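Local coordinates for protein pectinesterase (Sitophilus oryzae, PDB 4PMH) that hydrolyses the methyl esters of pectin, releasing methanol and de-esterified polygalacturonate, and probably helps the weevil digest plant cell walls, at residues Arg247-Thr259 against Trp280-Ser294. Residues are numbered along the deposited sequence; the frame is centred on the assembly and turned at random.
Sequences RRSDTAVVFAPDT and WSSSKKAYLGRAWDS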
ATOM      1  N   ARG A 247       7.203 -14.420 -10.581  1.00 43.01           N
ATOM      2  CA  ARG A 247       8.421 -13.692 -10.869  1.00 43.84           C
ATOM      3  C   ARG A 247       9.562 -14.351 -10.137  1.00 46.42           C
ATOM      4  O   ARG A 247      10.680 -14.384 -10.622  1.00 47.66           O
ATOM      5  CB  ARG A 247       8.303 -12.229 -10.458  1.00 41.35           C
ATOM      6  CG  ARG A 247       9.476 -11.373 -10.915  1.00 39.52           C
ATOM      7  CD  ARG A 247       9.271  -9.912 -10.563  1.00 39.02           C
ATOM      8  NE  ARG A 247       9.433  -9.686  -9.132  1.00 36.89           N
ATOM      9  CZ  ARG A 247      10.283  -8.830  -8.572  1.00 35.66           C
ATOM     10  NH1 ARG A 247      11.097  -8.058  -9.305  1.00 34.00           N
ATOM     11  NH2 ARG A 247      10.318  -8.741  -7.253  1.00 34.04           N
ATOM     12  N   ARG A 248       9.295 -14.872  -8.952  1.00 50.20           N
ATOM     13  CA  ARG A 248      10.378 -15.363  -8.120  1.00 52.24           C
ATOM     14  C   ARG A 248       9.866 -16.259  -7.019  1.00 50.61           C
ATOM     15  O   ARG A 248       8.739 -16.097  -6.546  1.00 49.69           O
ATOM     16  CB  ARG A 248      11.145 -14.185  -7.540  1.00 54.95           C
ATOM     17  CG  ARG A 248      10.317 -12.907  -7.462  1.00 56.66           C
ATOM     18  CD  ARG A 248      10.758 -12.031  -6.322  1.00 56.99           C
ATOM     19  NE  ARG A 248      10.674 -12.773  -5.076  1.00 57.85           N
ATOM     20  CZ  ARG A 248      11.500 -12.629  -4.049  1.00 57.13           C
ATOM     21  NH1 ARG A 248      12.510 -11.757  -4.076  1.00 56.04           N
ATOM     22  NH2 ARG A 248      11.318 -13.376  -2.981  1.00 54.09           N
ATOM     23  N   SER A 249      10.717 -17.195  -6.620  1.00 50.09           N
ATOM     24  CA  SER A 249      10.318 -18.296  -5.755  1.00 49.74           C
ATOM     25  C   SER A 249      11.441 -18.691  -4.803  1.00 50.04           C
ATOM     26  O   SER A 249      11.605 -19.872  -4.477  1.00 52.89           O
ATOM     27  CB  SER A 249       9.929 -19.486  -6.630  1.00 48.80           C
ATOM     28  OG  SER A 249      11.013 -19.845  -7.461  1.00 48.52           O
ATOM     29  N   ASP A 250      12.220 -17.703  -4.370  1.00 47.85           N
ATOM     30  CA  ASP A 250      13.263 -17.939  -3.396  1.00 47.34           C
ATOM     31  C   ASP A 250      12.874 -17.344  -2.043  1.00 45.66           C
ATOM     32  O   ASP A 250      12.824 -18.089  -1.075  1.00 48.17           O
ATOM     33  CB  ASP A 250      14.643 -17.443  -3.886  1.00 48.25           C
ATOM     34  CG  ASP A 250      14.758 -15.916  -3.938  1.00 50.65           C
ATOM     35  OD1 ASP A 250      13.719 -15.256  -4.166  1.00 48.67           O
ATOM     36  OD2 ASP A 250      15.886 -15.382  -3.749  1.00 49.72           O
ATOM     37  N   THR A 251      12.553 -16.045  -1.968  1.00 41.96           N
ATOM     38  CA  THR A 251      12.489 -15.359  -0.652  1.00 41.90           C
ATOM     39  C   THR A 251      11.634 -14.080  -0.486  1.00 38.18           C
ATOM     40  O   THR A 251      12.171 -12.987  -0.353  1.00 46.84           O
ATOM     41  CB  THR A 251      13.912 -15.003  -0.199  1.00 42.20           C
ATOM     42  OG1 THR A 251      13.857 -14.388   1.097  1.00 47.26           O
ATOM     43  CG2 THR A 251      14.582 -14.064  -1.205  1.00 42.23           C
ATOM     44  N   ALA A 252      10.321 -14.227  -0.419  1.00 29.10           N
ATOM     45  CA  ALA A 252       9.371 -13.104  -0.466  1.00 23.82           C
ATOM     46  C   ALA A 252       9.173 -12.377   0.877  1.00 20.52           C
ATOM     47  O   ALA A 252       9.490 -12.923   1.925  1.00 18.99           O
ATOM     48  CB  ALA A 252       8.033 -13.632  -0.947  1.00 23.82           C
ATOM     49  N   VAL A 253       8.660 -11.147   0.822  1.00 17.63           N
ATOM     50  CA  VAL A 253       8.323 -10.365   2.026  1.00 16.95           C
ATOM     51  C   VAL A 253       7.089  -9.502   1.754  1.00 15.60           C
ATOM     52  O   VAL A 253       7.058  -8.781   0.778  1.00 14.80           O
ATOM     53  CB  VAL A 253       9.446  -9.417   2.467  1.00 17.83           C
ATOM     54  CG1 VAL A 253       9.238  -9.017   3.921  1.00 17.82           C
ATOM     55  CG2 VAL A 253      10.823 -10.033   2.276  1.00 18.83           C
ATOM     56  N   VAL A 254       6.090  -9.541   2.623  1.00 13.99           N
ATOM     57  CA  VAL A 254       4.839  -8.821   2.336  1.00 13.30           C
ATOM     58  C   VAL A 254       4.947  -7.329   2.674  1.00 13.02           C
ATOM     59  O   VAL A 254       4.930  -6.471   1.757  1.00 13.56           O
ATOM     60  CB  VAL A 254       3.660  -9.456   3.077  1.00 13.49           C
ATOM     61  CG1 VAL A 254       2.369  -8.685   2.827  1.00 13.10           C
ATOM     62  CG2 VAL A 254       3.512 -10.912   2.664  1.00 13.92           C
ATOM     63  N   PHE A 255       5.052  -7.018   3.971  1.00 12.57           N
ATOM     64  CA  PHE A 255       5.013  -5.654   4.476  1.00 12.49           C
ATOM     65  C   PHE A 255       6.398  -5.060   4.697  1.00 12.63           C
ATOM     66  O   PHE A 255       7.288  -5.727   5.218  1.00 13.35           O
ATOM     67  CB  PHE A 255       4.234  -5.596   5.793  1.00 12.73           C
ATOM     68  CG  PHE A 255       2.810  -6.063   5.672  1.00 12.82           C
ATOM     69  CD1 PHE A 255       1.828  -5.221   5.210  1.00 13.45           C
ATOM     70  CD2 PHE A 255       2.462  -7.364   5.997  1.00 13.56           C
ATOM     71  CE1 PHE A 255       0.513  -5.655   5.082  1.00 13.35           C
ATOM     72  CE2 PHE A 255       1.156  -7.813   5.883  1.00 13.11           C
ATOM     73  CZ  PHE A 255       0.183  -6.960   5.422  1.00 13.31           C
ATOM     74  N   ALA A 256       6.564  -3.798   4.304  1.00 12.19           N
ATOM     75  CA  ALA A 256       7.783  -3.039   4.565  1.00 11.99           C
ATOM     76  C   ALA A 256       7.434  -1.626   5.034  1.00 11.77           C
ATOM     77  O   ALA A 256       7.611  -0.667   4.310  1.00 11.80           O
ATOM     78  CB  ALA A 256       8.707  -3.006   3.342  1.00 11.92           C
ATOM     79  N   PRO A 257       6.969  -1.492   6.291  1.00 11.90           N
ATOM     80  CA  PRO A 257       6.669  -0.156   6.820  1.00 11.84           C
ATOM     81  C   PRO A 257       7.885   0.658   7.233  1.00 11.66           C
ATOM     82  O   PRO A 257       8.865   0.094   7.742  1.00 10.90           O
ATOM     83  CB  PRO A 257       5.765  -0.441   8.038  1.00 11.82           C
ATOM     84  CG  PRO A 257       5.810  -1.914   8.255  1.00 12.06           C
ATOM     85  CD  PRO A 257       6.797  -2.538   7.311  1.00 11.94           C
ATOM     86  N   ASP A 258       7.824   1.974   6.979  1.00 11.91           N
ATOM     87  CA  ASP A 258       8.842   2.920   7.456  1.00 12.45           C
ATOM     88  C   ASP A 258       8.207   3.928   8.414  1.00 13.01           C
ATOM     89  O   ASP A 258       8.617   5.093   8.516  1.00 13.48           O
ATOM     90  CB  ASP A 258       9.586   3.591   6.282  1.00 13.05           C
ATOM     91  CG  ASP A 258       8.785   4.679   5.575  1.00 13.54           C
ATOM     92  OD1 ASP A 258       7.538   4.642   5.544  1.00 11.91           O
ATOM     93  OD2 ASP A 258       9.458   5.558   4.973  1.00 14.61           O
ATOM     94  N   THR A 259       7.216   3.442   9.149  1.00 13.42           N
ATOM     95  CA  THR A 259       6.512   4.237  10.135  1.00 13.83           C
ATOM     96  C   THR A 259       7.457   5.044  11.014  1.00 13.58           C
ATOM     97  O   THR A 259       8.416   4.510  11.589  1.00 13.79           O
ATOM     98  CB  THR A 259       5.692   3.331  11.069  1.00 13.77           C
ATOM     99  OG1 THR A 259       5.094   2.261  10.319  1.00 12.88           O
ATOM    100  CG2 THR A 259       4.642   4.150  11.780  1.00 14.22           C
ATOM    101  N   TRP A 280       5.212 -21.468  -2.295  1.00 29.00           N
ATOM    102  CA  TRP A 280       5.587 -20.965  -0.954  1.00 29.41           C
ATOM    103  C   TRP A 280       5.115 -21.883   0.169  1.00 31.02           C
ATOM    104  O   TRP A 280       5.741 -21.929   1.230  1.00 29.84           O
ATOM    105  CB  TRP A 280       4.989 -19.574  -0.678  1.00 29.12           C
ATOM    106  CG  TRP A 280       5.414 -18.548  -1.636  1.00 27.07           C
ATOM    107  CD1 TRP A 280       4.628 -17.886  -2.515  1.00 26.73           C
ATOM    108  CD2 TRP A 280       6.741 -18.073  -1.830  1.00 27.12           C
ATOM    109  NE1 TRP A 280       5.382 -17.009  -3.253  1.00 26.34           N
ATOM    110  CE2 TRP A 280       6.689 -17.106  -2.854  1.00 27.48           C
ATOM    111  CE3 TRP A 280       7.974 -18.362  -1.228  1.00 26.90           C
ATOM    112  CZ2 TRP A 280       7.823 -16.431  -3.304  1.00 27.16           C
ATOM    113  CZ3 TRP A 280       9.106 -17.700  -1.679  1.00 27.37           C
ATOM    114  CH2 TRP A 280       9.024 -16.740  -2.697  1.00 27.89           C
ATOM    115  N   SER A 281       3.990 -22.567  -0.060  1.00 32.90           N
ATOM    116  CA  SER A 281       3.481 -23.582   0.869  1.00 36.15           C
ATOM    117  C   SER A 281       4.508 -24.677   1.128  1.00 36.34           C
ATOM    118  O   SER A 281       4.736 -25.046   2.276  1.00 38.38           O
ATOM    119  CB  SER A 281       2.161 -24.202   0.384  1.00 35.68           C
ATOM    120  OG  SER A 281       1.083 -23.763   1.195  1.00 40.85           O
ATOM    121  N   SER A 282       5.135 -25.179   0.071  1.00 37.16           N
ATOM    122  CA  SER A 282       6.178 -26.189   0.235  1.00 40.11           C
ATOM    123  C   SER A 282       7.522 -25.537   0.608  1.00 40.72           C
ATOM    124  O   SER A 282       8.383 -26.156   1.230  1.00 42.62           O
ATOM    125  CB  SER A 282       6.282 -27.073  -1.018  1.00 40.19           C
ATOM    126  OG  SER A 282       6.865 -26.393  -2.114  1.00 40.21           O
ATOM    127  N   SER A 283       7.682 -24.269   0.260  1.00 40.88           N
ATOM    128  CA  SER A 283       8.921 -23.545   0.541  1.00 40.87           C
ATOM    129  C   SER A 283       9.024 -23.019   1.989  1.00 38.06           C
ATOM    130  O   SER A 283      10.076 -23.128   2.636  1.00 35.85           O
ATOM    131  CB  SER A 283       9.046 -22.378  -0.437  1.00 40.87           C
ATOM    132  OG  SER A 283      10.400 -22.102  -0.675  1.00 44.15           O
ATOM    133  N   LYS A 284       7.926 -22.448   2.480  1.00 37.92           N
ATOM    134  CA  LYS A 284       7.908 -21.688   3.743  1.00 38.84           C
ATOM    135  C   LYS A 284       8.954 -20.567   3.755  1.00 36.55           C
ATOM    136  O   LYS A 284       9.436 -20.181   4.818  1.00 36.08           O
ATOM    137  CB  LYS A 284       8.113 -22.614   4.949  1.00 40.22           C
ATOM    138  CG  LYS A 284       7.172 -23.807   4.996  1.00 42.47           C
ATOM    139  CD  LYS A 284       5.724 -23.362   5.053  1.00 43.64           C
ATOM    140  CE  LYS A 284       4.840 -24.299   5.871  1.00 44.73           C
ATOM    141  NZ  LYS A 284       4.305 -25.432   5.068  1.00 45.13           N
ATOM    142  N   LYS A 285       9.273 -20.040   2.571  1.00 35.34           N
ATOM    143  CA  LYS A 285      10.323 -19.044   2.395  1.00 34.71           C
ATOM    144  C   LYS A 285       9.758 -17.646   2.132  1.00 32.43           C
ATOM    145  O   LYS A 285      10.412 -16.830   1.491  1.00 34.53           O
ATOM    146  CB  LYS A 285      11.245 -19.445   1.234  1.00 38.43           C
ATOM    147  CG  LYS A 285      12.108 -20.679   1.500  1.00 42.04           C
ATOM    148  CD  LYS A 285      13.365 -20.726   0.623  1.00 45.60           C
ATOM    149  CE  LYS A 285      13.111 -21.189  -0.810  1.00 47.32           C
ATOM    150  NZ  LYS A 285      14.313 -21.050  -1.686  1.00 49.62           N
ATOM    151  N   ALA A 286       8.534 -17.375   2.580  1.00 25.38           N
ATOM    152  CA  ALA A 286       8.047 -16.020   2.584  1.00 22.57           C
ATOM    153  C   ALA A 286       8.099 -15.468   4.008  1.00 20.24           C
ATOM    154  O   ALA A 286       7.917 -16.215   5.001  1.00 18.67           O
ATOM    155  CB  ALA A 286       6.642 -15.957   2.046  1.00 22.57           C
ATOM    156  N   TYR A 287       8.345 -14.168   4.112  1.00 17.94           N
ATOM    157  CA  TYR A 287       8.247 -13.471   5.398  1.00 17.43           C
ATOM    158  C   TYR A 287       7.055 -12.526   5.424  1.00 15.88           C
ATOM    159  O   TYR A 287       6.675 -11.943   4.416  1.00 15.35           O
ATOM    160  CB  TYR A 287       9.499 -12.707   5.677  1.00 18.68           C
ATOM    161  CG  TYR A 287      10.716 -13.590   5.745  1.00 21.07           C
ATOM    162  CD1 TYR A 287      11.059 -14.240   6.925  1.00 21.73           C
ATOM    163  CD2 TYR A 287      11.530 -13.764   4.630  1.00 22.27           C
ATOM    164  CE1 TYR A 287      12.182 -15.043   7.000  1.00 23.50           C
ATOM    165  CE2 TYR A 287      12.664 -14.558   4.692  1.00 24.37           C
ATOM    166  CZ  TYR A 287      12.977 -15.195   5.876  1.00 24.52           C
ATOM    167  OH  TYR A 287      14.092 -15.972   5.925  1.00 27.54           O
ATOM    168  N   LEU A 288       6.457 -12.391   6.597  1.00 14.33           N
ATOM    169  CA  LEU A 288       5.382 -11.441   6.787  1.00 13.93           C
ATOM    170  C   LEU A 288       5.877  -9.994   6.639  1.00 13.33           C
ATOM    171  O   LEU A 288       5.134  -9.136   6.162  1.00 11.85           O
ATOM    172  CB  LEU A 288       4.754 -11.631   8.166  1.00 14.39           C
ATOM    173  CG  LEU A 288       3.983 -12.934   8.375  1.00 15.20           C
ATOM    174  CD1 LEU A 288       3.461 -13.001   9.811  1.00 15.42           C
ATOM    175  CD2 LEU A 288       2.833 -13.103   7.380  1.00 15.78           C
ATOM    176  N   GLY A 289       7.115  -9.712   7.048  1.00 12.54           N
ATOM    177  CA  GLY A 289       7.571  -8.341   7.004  1.00 12.49           C
ATOM    178  C   GLY A 289       9.039  -8.099   7.279  1.00 12.85           C
ATOM    179  O   GLY A 289       9.761  -8.982   7.772  1.00 12.36           O
ATOM    180  N   ARG A 290       9.461  -6.891   6.915  1.00 12.70           N
ATOM    181  CA  ARG A 290      10.736  -6.330   7.320  1.00 13.58           C
ATOM    182  C   ARG A 290      10.602  -4.811   7.409  1.00 13.33           C
ATOM    183  O   ARG A 290       9.756  -4.207   6.761  1.00 13.25           O
ATOM    184  CB  ARG A 290      11.842  -6.688   6.332  1.00 13.58           C
ATOM    185  CG  ARG A 290      11.740  -6.036   4.962  1.00 13.97           C
ATOM    186  CD  ARG A 290      12.851  -6.564   4.061  1.00 14.63           C
ATOM    187  NE  ARG A 290      12.758  -6.057   2.703  1.00 15.41           N
ATOM    188  CZ  ARG A 290      13.767  -6.027   1.832  1.00 16.98           C
ATOM    189  NH1 ARG A 290      14.962  -6.518   2.139  1.00 17.65           N
ATOM    190  NH2 ARG A 290      13.580  -5.511   0.630  1.00 18.53           N
ATOM    191  N   ALA A 291      11.458  -4.203   8.202  1.00 12.99           N
ATOM    192  CA  ALA A 291      11.424  -2.768   8.366  1.00 12.90           C
ATOM    193  C   ALA A 291      12.027  -2.122   7.129  1.00 12.98           C
ATOM    194  O   ALA A 291      13.100  -2.550   6.653  1.00 12.19           O
ATOM    195  CB  ALA A 291      12.199  -2.370   9.607  1.00 12.75           C
ATOM    196  N   TRP A 292      11.296  -1.146   6.583  1.00 12.78           N
ATOM    197  CA  TRP A 292      11.866  -0.237   5.583  1.00 13.32           C
ATOM    198  C   TRP A 292      12.473   0.900   6.371  1.00 13.05           C
ATOM    199  O   TRP A 292      11.778   1.768   6.897  1.00 12.34           O
ATOM    200  CB  TRP A 292      10.844   0.257   4.559  1.00 13.25           C
ATOM    201  CG  TRP A 292      11.433   1.259   3.557  1.00 13.13           C
ATOM    202  CD1 TRP A 292      12.752   1.373   3.170  1.00 14.08           C
ATOM    203  CD2 TRP A 292      10.713   2.256   2.831  1.00 13.15           C
ATOM    204  NE1 TRP A 292      12.891   2.402   2.241  1.00 14.74           N
ATOM    205  CE2 TRP A 292      11.648   2.949   2.017  1.00 13.70           C
ATOM    206  CE3 TRP A 292       9.361   2.628   2.776  1.00 12.73           C
ATOM    207  CZ2 TRP A 292      11.271   3.999   1.184  1.00 13.85           C
ATOM    208  CZ3 TRP A 292       8.993   3.674   1.960  1.00 12.92           C
ATOM    209  CH2 TRP A 292       9.937   4.344   1.167  1.00 13.50           C
ATOM    210  N   ASP A 293      13.794   0.841   6.483  1.00 13.63           N
ATOM    211  CA  ASP A 293      14.571   1.770   7.274  1.00 14.41           C
ATOM    212  C   ASP A 293      14.964   2.912   6.323  1.00 14.88           C
ATOM    213  O   ASP A 293      16.163   3.089   6.005  1.00 14.94           O
ATOM    214  CB  ASP A 293      15.826   1.055   7.857  1.00 14.13           C
ATOM    215  CG  ASP A 293      15.561   0.375   9.211  1.00 14.15           C
ATOM    216  OD1 ASP A 293      14.405   0.431   9.728  1.00 13.09           O
ATOM    217  OD2 ASP A 293      16.537  -0.186   9.767  1.00 13.45           O
ATOM    218  N   SER A 294      13.963   3.653   5.844  1.00 15.53           N
ATOM    219  CA  SER A 294      14.205   4.728   4.850  1.00 16.90           C
ATOM    220  C   SER A 294      15.187   5.776   5.359  1.00 17.35           C
ATOM    221  O   SER A 294      15.081   6.255   6.491  1.00 17.87           O
ATOM    222  CB  SER A 294      12.915   5.425   4.385  1.00 17.39           C
ATOM    223  OG  SER A 294      11.997   5.595   5.440  1.00 19.92           O
TER
HETATM  224  O   HOH W   1       9.345 -20.800  -3.460  1.00 40.01           O
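Val253 pairs with Tyr287 and Phe255 with Gly289 where strands 252-257 and 286-290 run parallel in successive coils of the right-handed parallel beta-helix characteristic of pectinesterases and their pectate-lyase-like relatives, a worked example of how such a fold joins one coil to the next through its backbone. Tyr287 N donates to Ala252 O at 2.8 Å, and Tyr287 O in turn accepts from Val254 N. Where the second chain turns a corner at Leu288, the bonding continues with Phe255 N to Leu288 O (N-H...O angle 170°) and Arg290 N to Phe255 O; beyond the strands, Trp292 N reaches Pro257 O from well above the carbonyl plane.

Apolar contacts form on both faces of the paired strands. On one, Ala252 CB sits over the six-membered ring of Trp280, a CH-pi contact 4.0 Å from the centroid, with Ala286 CB above the same ring face. On the other, Val253 CG1, anti to the backbone N (chi1 -161°), rests 3.5 Å from Gly289 C and also meets Arg290 CG. Arg290, a probable substrate-binding residue, extends its guanidinium to a salt bridge with Asp226, the likely nucleophile, so the strand pairing holds the backbone of a residue that probably belongs to the active site.

A polar side-chain contact lies past the C-terminal ends of the two strands, beside Trp292, which probably also binds substrate. The Asp258 carboxylate runs alongside the indole, the two planes only 13° apart, with OD2 3.5 Å above one ring face. Ser294 OG donates to the anti lone pair of Asp258 OD2 across 2.6 Å. Replacing Asp258 by an alanine would probably leave the Ser294 hydroxyl without this acceptor and remove the carboxylate from over the indole. Ser294 CB lies 3.6 Å above the plane of the Trp292 ring, on the same face as Asp258 OD2.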